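Local coordinates for protein Phikz039 (Pseudomonas phage phikz, PDB 3ZBQ) that belongs to the phage-encoded tubulin-like proteins, the PhuZ kind of the tubulin/FtsZ superfamily, and holds guanosine-5'-diphosphate in this model, at residues A[50-55]-A[79-84]. Numbering follows the deposited sequence.
Sequences IIIEAD and ELISAH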
ATOM      1  N   ILE A  50      -4.456  16.887   3.989  1.00  5.65           N
ATOM      2  CA  ILE A  50      -4.608  17.633   2.743  1.00  8.41           C
ATOM      3  C   ILE A  50      -5.718  16.979   1.935  1.00  8.19           C
ATOM      4  O   ILE A  50      -5.638  15.792   1.607  1.00  7.16           O
ATOM      5  CB  ILE A  50      -3.315  17.638   1.895  1.00  9.28           C
ATOM      6  CG1 ILE A  50      -2.251  18.511   2.543  1.00 10.24           C
ATOM      7  CG2 ILE A  50      -3.604  18.163   0.491  1.00 10.67           C
ATOM      8  CD1 ILE A  50      -0.903  18.435   1.837  1.00 13.06           C
ATOM      9  N   ILE A  51      -6.756  17.752   1.635  1.00  7.63           N
ATOM     10  CA  ILE A  51      -7.850  17.291   0.782  1.00  7.58           C
ATOM     11  C   ILE A  51      -7.722  17.951  -0.590  1.00 10.01           C
ATOM     12  O   ILE A  51      -7.681  19.176  -0.695  1.00 11.88           O
ATOM     13  CB  ILE A  51      -9.217  17.607   1.403  1.00  8.39           C
ATOM     14  CG1 ILE A  51      -9.321  16.978   2.793  1.00 11.43           C
ATOM     15  CG2 ILE A  51     -10.356  17.101   0.502  1.00  9.94           C
ATOM     16  CD1 ILE A  51      -9.073  15.470   2.802  1.00  8.72           C
ATOM     17  N   ILE A  52      -7.621  17.139  -1.639  1.00  7.41           N
ATOM     18  CA  ILE A  52      -7.420  17.660  -2.986  1.00  9.68           C
ATOM     19  C   ILE A  52      -8.775  17.852  -3.642  1.00 14.09           C
ATOM     20  O   ILE A  52      -9.475  16.880  -3.936  1.00 10.95           O
ATOM     21  CB  ILE A  52      -6.576  16.703  -3.830  1.00  8.43           C
ATOM     22  CG1 ILE A  52      -5.216  16.469  -3.153  1.00  8.12           C
ATOM     23  CG2 ILE A  52      -6.358  17.256  -5.231  1.00 11.67           C
ATOM     24  CD1 ILE A  52      -4.374  15.416  -3.851  1.00 12.24           C
ATOM     25  N   GLU A  53      -9.144  19.108  -3.867  1.00 13.44           N
ATOM     26  CA  GLU A  53     -10.464  19.410  -4.413  1.00 16.48           C
ATOM     27  C   GLU A  53     -10.500  19.312  -5.938  1.00 16.05           C
ATOM     28  O   GLU A  53      -9.516  19.605  -6.616  1.00 15.82           O
ATOM     29  CB  GLU A  53     -10.908  20.807  -3.982  1.00 21.41           C
ATOM     30  CG  GLU A  53     -11.183  20.963  -2.499  1.00 24.48           C
ATOM     31  CD  GLU A  53     -11.662  22.365  -2.153  1.00 35.68           C
ATOM     32  OE1 GLU A  53     -11.410  23.289  -2.957  1.00 36.87           O
ATOM     33  OE2 GLU A  53     -12.293  22.541  -1.087  1.00 41.47           O
ATOM     34  N   ALA A  54     -11.650  18.918  -6.475  1.00 21.25           N
ATOM     35  CA  ALA A  54     -11.829  18.871  -7.923  1.00 23.83           C
ATOM     36  C   ALA A  54     -12.685  20.052  -8.366  1.00 26.74           C
ATOM     37  O   ALA A  54     -13.522  20.532  -7.601  1.00 32.01           O
ATOM     38  CB  ALA A  54     -12.470  17.562  -8.337  1.00 21.61           C
ATOM     39  N   ASP A  55     -12.464  20.529  -9.588  1.00 32.40           N
ATOM     40  CA  ASP A  55     -13.294  21.590 -10.153  1.00 31.01           C
ATOM     41  C   ASP A  55     -14.717  21.081 -10.311  1.00 34.50           C
ATOM     42  O   ASP A  55     -14.950  20.095 -11.010  1.00 34.22           O
ATOM     43  CB  ASP A  55     -12.760  22.031 -11.519  1.00 38.19           C
ATOM     44  CG  ASP A  55     -11.468  22.818 -11.418  1.00 45.68           C
ATOM     45  OD1 ASP A  55     -11.348  23.638 -10.485  1.00 50.62           O
ATOM     46  OD2 ASP A  55     -10.576  22.615 -12.273  1.00 48.54           O
ATOM     47  N   GLU A  79      -5.579  11.868 -12.975  1.00  9.36           N
ATOM     48  CA  GLU A  79      -5.573  13.152 -13.688  1.00 10.76           C
ATOM     49  C   GLU A  79      -5.615  14.315 -12.716  1.00 11.18           C
ATOM     50  O   GLU A  79      -4.985  15.355 -12.931  1.00 14.60           O
ATOM     51  CB  GLU A  79      -6.810  13.284 -14.579  1.00 16.18           C
ATOM     52  CG  GLU A  79      -6.771  12.558 -15.896  1.00 23.14           C
ATOM     53  CD  GLU A  79      -8.046  12.798 -16.699  1.00 40.15           C
ATOM     54  OE1 GLU A  79      -8.257  13.947 -17.155  1.00 49.76           O
ATOM     55  OE2 GLU A  79      -8.842  11.843 -16.865  1.00 40.60           O
ATOM     56  N   LEU A  80      -6.395  14.143 -11.654  1.00  6.62           N
ATOM     57  CA  LEU A  80      -6.601  15.207 -10.691  1.00 10.64           C
ATOM     58  C   LEU A  80      -5.354  15.381  -9.829  1.00 11.67           C
ATOM     59  O   LEU A  80      -4.804  16.470  -9.728  1.00  9.58           O
ATOM     60  CB  LEU A  80      -7.803  14.905  -9.797  1.00  9.43           C
ATOM     61  CG  LEU A  80      -7.937  15.859  -8.602  1.00 12.80           C
ATOM     62  CD1 LEU A  80      -8.103  17.307  -9.060  1.00 15.65           C
ATOM     63  CD2 LEU A  80      -9.067  15.454  -7.682  1.00 14.92           C
ATOM     64  N   ILE A  81      -4.908  14.284  -9.229  1.00  9.60           N
ATOM     65  CA  ILE A  81      -3.941  14.365  -8.138  1.00  7.77           C
ATOM     66  C   ILE A  81      -2.468  14.490  -8.541  1.00 10.93           C
ATOM     67  O   ILE A  81      -1.664  14.992  -7.760  1.00  7.72           O
ATOM     68  CB  ILE A  81      -4.129  13.202  -7.112  1.00  8.31           C
ATOM     69  CG1 ILE A  81      -3.762  11.842  -7.719  1.00 10.08           C
ATOM     70  CG2 ILE A  81      -5.559  13.188  -6.577  1.00  8.19           C
ATOM     71  CD1 ILE A  81      -2.299  11.426  -7.471  1.00  8.78           C
ATOM     72  N   SER A  82      -2.108  14.015  -9.730  1.00 11.69           N
ATOM     73  CA  SER A  82      -0.683  13.888 -10.079  1.00 12.01           C
ATOM     74  C   SER A  82       0.126  15.176  -9.947  1.00 12.93           C
ATOM     75  O   SER A  82       1.238  15.169  -9.412  1.00 10.56           O
ATOM     76  CB  SER A  82      -0.522  13.310 -11.482  1.00 16.69           C
ATOM     77  OG  SER A  82      -0.988  11.972 -11.520  1.00 20.75           O
ATOM     78  N   ALA A  83      -0.430  16.285 -10.419  1.00 12.10           N
ATOM     79  CA  ALA A  83       0.299  17.557 -10.393  1.00 17.12           C
ATOM     80  C   ALA A  83       0.476  18.121  -8.978  1.00 13.87           C
ATOM     81  O   ALA A  83       1.299  19.012  -8.760  1.00 15.98           O
ATOM     82  CB  ALA A  83      -0.376  18.581 -11.301  1.00 14.58           C
ATOM     83  N   HIS A  84      -0.286  17.602  -8.017  1.00  8.99           N
ATOM     84  CA  HIS A  84      -0.231  18.110  -6.643  1.00  9.49           C
ATOM     85  C   HIS A  84       0.810  17.403  -5.780  1.00 10.02           C
ATOM     86  O   HIS A  84       1.115  17.854  -4.680  1.00  8.13           O
ATOM     87  CB  HIS A  84      -1.585  17.965  -5.968  1.00 14.70           C
ATOM     88  CG  HIS A  84      -2.684  18.723  -6.646  1.00 13.05           C
ATOM     89  ND1 HIS A  84      -3.101  19.965  -6.218  1.00 18.84           N
ATOM     90  CD2 HIS A  84      -3.472  18.402  -7.698  1.00 15.15           C
ATOM     91  CE1 HIS A  84      -4.099  20.378  -6.982  1.00 15.80           C
ATOM     92  NE2 HIS A  84      -4.335  19.454  -7.894  1.00 14.83           N
TER
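Ile52 carries the contact, its two branches parting toward different residues of 79-84. CG2, anti to the backbone N, lies over the centre of the His84 ring. It is 4.0 Å from the ring centroid and 11° off the normal, which meets the geometry of a CH-pi contact. The same methyl touches Leu80, with Ile52 CG2 to Leu80 CG at 4.0 Å. On the other branch the extended chain (chi2 174°) delivers CD1 to Ile81, whose CG2 is 3.7 Å from Ile52 CD1; these two side chains cross at about a right angle.

The two methyls of Leu80 meet the chain beyond the strand at different points: Leu80 CD2 rests 4.1 Å from Ala54 CB, and Leu80 CD1 approaches the carbonyl Glu53 O at 3.6 Å. No hydrogen bond links the segments, and 242 Å² of surface is buried, so what passes directly between the two segments is apolar and ring-face contact.

Behind this layer, His84 N donates to Ile81 O at 3.0 Å, consistent with a helical turn here, from which the CB of His84 points toward 50-55. Ile81 also packs on Thr111, Ile112 and Ser115 of helix 109-122, while Ile52 touches Ile33 and Ile88, and its backbone bonds to Asp34 in the neighbouring strand.

The arrangement joins the parallel edge strand 49-51, and the chain leaving it, to the C-terminal part of helix 74-81 and the residues after it. It lies at the strand 49-51 edge of the Rossmann-like nucleotide-binding half of the tubulin/FtsZ fold, with the Ile81 side chain about 9 Å from the bound guanosine-5'-diphosphate.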